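PDB 3RE1: uroporphyrinogen-III synthetase from Pseudomonas syringae pv. tomato, which probably catalyses the cyclisation of the linear tetrapyrrole hydroxymethylbilane to uroporphyrinogen III, with loss of water, in porphyrin biosynthesis. Local coordinates for residues R58-L64 with L84-W89; P96-V100 with L127-L133. All blocks are in the same frame, centred on the assembly; numbering follows the deposited sequence.

Interaction 1 of 2, residues R58-L64 with L84-W89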
# COMPACT_ATOMS: atom_id res chain seq x y z
N ARG A 58 23.41 0.91 -7.06
CA ARG A 58 23.54 1.59 -8.34
C ARG A 58 24.02 0.59 -9.37
O ARG A 58 23.68 0.68 -10.56
CB ARG A 58 24.52 2.74 -8.25
CG ARG A 58 24.54 3.56 -9.52
CD ARG A 58 25.55 4.70 -9.45
NE ARG A 58 25.56 5.44 -10.72
CZ ARG A 58 24.57 6.24 -11.14
NH1 ARG A 58 23.48 6.41 -10.41
NH2 ARG A 58 24.67 6.85 -12.32
N SER A 59 24.82 -0.36 -8.91
CA SER A 59 25.37 -1.38 -9.80
C SER A 59 24.33 -2.43 -10.09
O SER A 59 24.32 -3.02 -11.17
CB SER A 59 26.59 -2.04 -9.17
OG SER A 59 27.62 -1.10 -9.00
N ILE A 60 23.46 -2.67 -9.11
CA ILE A 60 22.41 -3.64 -9.33
C ILE A 60 21.52 -3.13 -10.47
O ILE A 60 21.09 -3.90 -11.32
CB ILE A 60 21.60 -3.95 -8.05
CG1 ILE A 60 20.31 -4.66 -8.42
CG2 ILE A 60 21.26 -2.69 -7.30
CD1 ILE A 60 19.63 -5.41 -7.27
N ILE A 61 21.30 -1.83 -10.50
CA ILE A 61 20.54 -1.21 -11.58
C ILE A 61 21.17 -1.45 -12.95
O ILE A 61 20.50 -1.83 -13.87
CB ILE A 61 20.38 0.30 -11.36
CG1 ILE A 61 19.30 0.58 -10.31
CG2 ILE A 61 20.06 1.00 -12.69
CD1 ILE A 61 19.19 -0.35 -9.09
N PHE A 62 22.48 -1.25 -13.07
CA PHE A 62 23.19 -1.51 -14.32
C PHE A 62 23.16 -3.00 -14.75
O PHE A 62 23.11 -3.32 -15.95
CB PHE A 62 24.65 -1.04 -14.22
CG PHE A 62 25.41 -1.14 -15.51
CD1 PHE A 62 25.42 -0.06 -16.41
CD2 PHE A 62 26.12 -2.30 -15.85
CE1 PHE A 62 26.12 -0.12 -17.61
CE2 PHE A 62 26.82 -2.38 -17.06
CZ PHE A 62 26.82 -1.26 -17.95
N GLU A 63 23.19 -3.91 -13.77
CA GLU A 63 23.13 -5.33 -14.09
C GLU A 63 21.76 -6.00 -14.03
O GLU A 63 21.68 -7.20 -13.85
CB GLU A 63 24.14 -6.12 -13.26
CG GLU A 63 25.58 -5.96 -13.78
CD GLU A 63 26.57 -6.86 -13.07
OE1 GLU A 63 26.71 -8.05 -13.47
OE2 GLU A 63 27.18 -6.37 -12.09
N LEU A 64 20.69 -5.22 -14.20
CA LEU A 64 19.30 -5.72 -14.17
C LEU A 64 19.11 -6.97 -15.00
O LEU A 64 18.27 -7.77 -14.69
CB LEU A 64 18.31 -4.67 -14.67
CG LEU A 64 17.92 -3.63 -13.65
CD1 LEU A 64 16.94 -2.67 -14.29
CD2 LEU A 64 17.31 -4.25 -12.44
N LEU A 84 15.65 5.70 -11.72
CA LEU A 84 16.98 5.09 -11.66
C LEU A 84 17.41 4.52 -13.03
O LEU A 84 18.53 4.77 -13.47
CB LEU A 84 17.00 4.02 -10.59
CG LEU A 84 17.80 4.32 -9.33
CD1 LEU A 84 17.39 5.62 -8.69
CD2 LEU A 84 17.53 3.17 -8.40
N ILE A 85 16.51 3.77 -13.67
CA ILE A 85 16.73 3.25 -15.00
C ILE A 85 17.13 4.39 -15.93
O ILE A 85 18.19 4.36 -16.55
CB ILE A 85 15.45 2.60 -15.56
CG1 ILE A 85 15.21 1.25 -14.90
CG2 ILE A 85 15.56 2.35 -17.04
CD1 ILE A 85 14.82 1.27 -13.43
N ASP A 86 16.29 5.41 -16.01
CA ASP A 86 16.52 6.52 -16.93
C ASP A 86 17.88 7.17 -16.73
O ASP A 86 18.44 7.77 -17.64
CB ASP A 86 15.44 7.57 -16.76
CG ASP A 86 15.59 8.69 -17.74
OD1 ASP A 86 15.25 8.46 -18.93
OD2 ASP A 86 16.04 9.78 -17.33
N GLU A 87 18.41 7.04 -15.53
CA GLU A 87 19.68 7.64 -15.24
C GLU A 87 20.85 6.82 -15.75
O GLU A 87 21.83 7.39 -16.24
CB GLU A 87 19.81 7.83 -13.75
CG GLU A 87 21.11 8.44 -13.29
CD GLU A 87 20.98 9.00 -11.88
OE1 GLU A 87 20.39 10.11 -11.73
OE2 GLU A 87 21.45 8.33 -10.92
N VAL A 88 20.77 5.50 -15.63
CA VAL A 88 21.87 4.60 -16.02
C VAL A 88 21.69 3.96 -17.41
O VAL A 88 22.65 3.80 -18.13
CB VAL A 88 22.06 3.46 -14.96
CG1 VAL A 88 23.25 2.57 -15.33
CG2 VAL A 88 22.26 4.05 -13.57
N TRP A 89 20.46 3.59 -17.75
CA TRP A 89 20.15 3.00 -19.05
C TRP A 89 19.82 4.04 -20.12
O TRP A 89 18.79 4.72 -20.03
CB TRP A 89 18.95 2.06 -18.92
CG TRP A 89 19.27 0.86 -18.13
CD1 TRP A 89 19.62 0.81 -16.81
CD2 TRP A 89 19.34 -0.48 -18.61
NE1 TRP A 89 19.90 -0.47 -16.46
CE2 TRP A 89 19.74 -1.28 -17.54
CE3 TRP A 89 19.11 -1.07 -19.85
CZ2 TRP A 89 19.91 -2.65 -17.67
CZ3 TRP A 89 19.26 -2.42 -19.97
CH2 TRP A 89 19.67 -3.19 -18.90
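Arg-58 NH1 donates to Glu-87 OE2 at 2.8 Å, a salt bridge at the edge of the guanidinium. The bond is nearly straight at the hydrogen and lies close to the guanidinium plane, but it takes the anti side of the carboxylate, whose plane is turned 45° from that of the guanidinium. Arg-58 gets there fully extended from CG to NE, with CG opposite the backbone N (chi1 -173°). Val-88 CG2 sits over one face of the same guanidinium, 3.9 Å from NH2. The second polar tie is at the other end of the contact, where Trp-89 NE1 donates to Ile-61 O over 3.0 Å. The acceptor is in the indole plane, whereas the N-H comes from above the carbonyl plane. Helices 54-62 and 75-88 both pack on the mixed, largely parallel sheet of one alpha/beta domain, and their end segments cross at -76° with axes 9.9 Å apart. Between the two bonds the interface is apolar. Ile-61 divides its branches: CG1 rests 3.7 Å from Leu-84 CD2, while CG2 lies against Val-88 CG2. The other Val-88 methyl, CG1, meets the edge of the Phe-62 ring 3.6 Å from CD1. Leu-64 CB approaches Trp-89 CZ2 at 4.0 Å, and the leucine side chain also touches Leu-145 and Met-147 of strand 143-148.

Interaction 2 of 2, residues P96-V100 with L127-L133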
# COMPACT_ATOMS: atom_id res chain seq x y z
N PRO A 96 11.39 -8.87 -19.07
CA PRO A 96 10.03 -8.94 -18.52
C PRO A 96 9.93 -8.25 -17.18
O PRO A 96 10.77 -8.45 -16.30
CB PRO A 96 9.78 -10.44 -18.39
CG PRO A 96 10.68 -11.06 -19.41
CD PRO A 96 11.93 -10.22 -19.34
N TRP A 97 8.92 -7.39 -17.07
CA TRP A 97 8.64 -6.63 -15.86
C TRP A 97 7.18 -6.90 -15.53
O TRP A 97 6.34 -7.02 -16.44
CB TRP A 97 8.86 -5.13 -16.10
CG TRP A 97 10.30 -4.70 -15.99
CD1 TRP A 97 11.37 -5.22 -16.66
CD2 TRP A 97 10.81 -3.65 -15.16
NE1 TRP A 97 12.52 -4.58 -16.27
CE2 TRP A 97 12.20 -3.60 -15.37
CE3 TRP A 97 10.24 -2.75 -14.27
CZ2 TRP A 97 13.03 -2.68 -14.69
CZ3 TRP A 97 11.06 -1.84 -13.59
CH2 TRP A 97 12.44 -1.82 -13.81
N PHE A 98 6.85 -6.99 -14.24
CA PHE A 98 5.49 -7.26 -13.84
C PHE A 98 5.06 -6.39 -12.69
O PHE A 98 5.91 -5.82 -11.98
CB PHE A 98 5.38 -8.74 -13.46
CG PHE A 98 5.90 -9.67 -14.53
CD1 PHE A 98 7.24 -9.96 -14.60
CD2 PHE A 98 5.06 -10.22 -15.49
CE1 PHE A 98 7.73 -10.82 -15.60
CE2 PHE A 98 5.56 -11.09 -16.48
CZ PHE A 98 6.89 -11.37 -16.52
N SER A 99 3.74 -6.32 -12.49
CA SER A 99 3.12 -5.60 -11.35
C SER A 99 1.86 -6.34 -10.92
O SER A 99 1.32 -7.15 -11.67
CB SER A 99 2.73 -4.18 -11.76
OG SER A 99 1.94 -4.19 -12.95
N VAL A 100 1.39 -6.04 -9.71
CA VAL A 100 0.16 -6.66 -9.21
C VAL A 100 -1.04 -5.99 -9.87
O VAL A 100 -1.89 -6.66 -10.48
CB VAL A 100 0.06 -6.55 -7.68
CG1 VAL A 100 1.04 -7.53 -7.02
CG2 VAL A 100 0.35 -5.11 -7.24
N LEU A 127 -0.34 -13.29 -9.56
CA LEU A 127 0.77 -12.88 -10.39
C LEU A 127 1.59 -14.12 -10.66
O LEU A 127 2.11 -14.33 -11.75
CB LEU A 127 1.60 -11.81 -9.67
CG LEU A 127 2.75 -11.15 -10.44
CD1 LEU A 127 2.26 -10.62 -11.76
CD2 LEU A 127 3.40 -10.04 -9.64
N LEU A 128 1.66 -14.95 -9.63
CA LEU A 128 2.43 -16.19 -9.66
C LEU A 128 2.01 -17.09 -10.80
O LEU A 128 2.82 -17.85 -11.33
CB LEU A 128 2.23 -16.92 -8.34
CG LEU A 128 3.39 -17.75 -7.82
CD1 LEU A 128 4.52 -16.82 -7.38
CD2 LEU A 128 2.91 -18.65 -6.66
N ASP A 129 0.74 -17.01 -11.17
CA ASP A 129 0.22 -17.83 -12.27
C ASP A 129 0.28 -17.17 -13.65
O ASP A 129 -0.12 -17.77 -14.64
CB ASP A 129 -1.23 -18.25 -11.98
CG ASP A 129 -1.32 -19.27 -10.87
OD1 ASP A 129 -0.69 -19.08 -9.79
OD2 ASP A 129 -2.04 -20.28 -11.08
N HIS A 130 0.76 -15.93 -13.72
CA HIS A 130 0.81 -15.21 -14.97
C HIS A 130 1.80 -15.90 -15.91
O HIS A 130 2.99 -15.92 -15.64
CB HIS A 130 1.25 -13.79 -14.69
CG HIS A 130 1.02 -12.84 -15.83
ND1 HIS A 130 1.35 -11.50 -15.75
CD2 HIS A 130 0.49 -13.01 -17.06
CE1 HIS A 130 1.03 -10.89 -16.87
NE2 HIS A 130 0.50 -11.79 -17.69
N PRO A 131 1.31 -16.46 -17.03
CA PRO A 131 2.12 -17.25 -18.00
C PRO A 131 3.40 -16.53 -18.37
O PRO A 131 4.51 -17.09 -18.35
CB PRO A 131 1.19 -17.36 -19.20
CG PRO A 131 -0.17 -17.40 -18.57
CD PRO A 131 -0.09 -16.36 -17.48
N ARG A 132 3.24 -15.27 -18.72
CA ARG A 132 4.33 -14.42 -19.09
C ARG A 132 5.43 -14.58 -18.03
O ARG A 132 6.60 -14.77 -18.36
CB ARG A 132 3.81 -12.99 -19.12
CG ARG A 132 4.70 -12.01 -19.81
CD ARG A 132 4.55 -12.03 -21.31
NE ARG A 132 5.37 -10.94 -21.83
CZ ARG A 132 6.69 -10.88 -21.69
NH1 ARG A 132 7.34 -11.86 -21.04
NH2 ARG A 132 7.37 -9.87 -22.18
N LEU A 133 5.03 -14.54 -16.76
CA LEU A 133 5.97 -14.65 -15.65
C LEU A 133 6.53 -16.05 -15.53
O LEU A 133 7.72 -16.23 -15.30
CB LEU A 133 5.28 -14.25 -14.34
CG LEU A 133 6.22 -14.30 -13.12
CD1 LEU A 133 7.39 -13.34 -13.34
CD2 LEU A 133 5.46 -13.98 -11.83
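Phe-98 projects from strand 97-99 into the bend formed by residues 127-133, which meets its ring over one face and along the edge. Leu-133 CD1 lies over the face, 3.7 Å from the ring centroid, a CH-pi contact displaced toward CE1. At the edge, Arg-132 CG comes within 3.6 Å of Phe-98 CE2. His-130 meets the ring differently: the Phe-98 edge is directed at the imidazole face in an offset edge-to-face pair, with centroids 5.8 Å apart and planes at 78°. Leu-127 packs against the strand backbone. Its CG stands opposite the backbone N (chi1 -175°), and CD1 reaches both Ser-99 O, at 3.6 Å, and Phe-98 CB, at 4.0 Å. Arg-132 bends at CB-CG (chi2 81°) after passing the phenyl edge, and its NH1 then lies 3.8 Å from Pro-96 CG. The charged end is held by a salt bridge from NH2 to Asp-114, just ahead of the edge strand 115-116. His-130 occupies the N-cap position of helix 131-137, so the residues gripping the phenyl ring belong to the helix start and its first turn. On its strand, Phe-98 is hydrogen-bonded through the backbone to Val-70 and Val-72 of the parallel neighbour 69-72. The N-terminal turn of helix 131-137 packs on a parallel part of the sheet, as in layered alpha/beta folds, here in one of the two domains of a HemD-type synthase.

Interactions 1 and 2 belong to the same domain and follow one another along the chain, helix 75-88 leading into strand 97-99. Their centres are about 21 Å apart, yet they meet through Trp-97. The neighbouring Phe-98 turns toward residues 127-133, whereas Trp-97 points away from them and packs on interaction 1: its CH2 lies 3.9 Å from Ile-85 CD1 and its CZ2 3.9 Å from Leu-64 CD1. Strand 97-99 thus joins helices on both sides of the mixed sheet. The centres of interactions 1 and 2 lie about 25 Å and 19 Å from that of the chain, and in this family the active site is thought to lie in the cleft between the two domains.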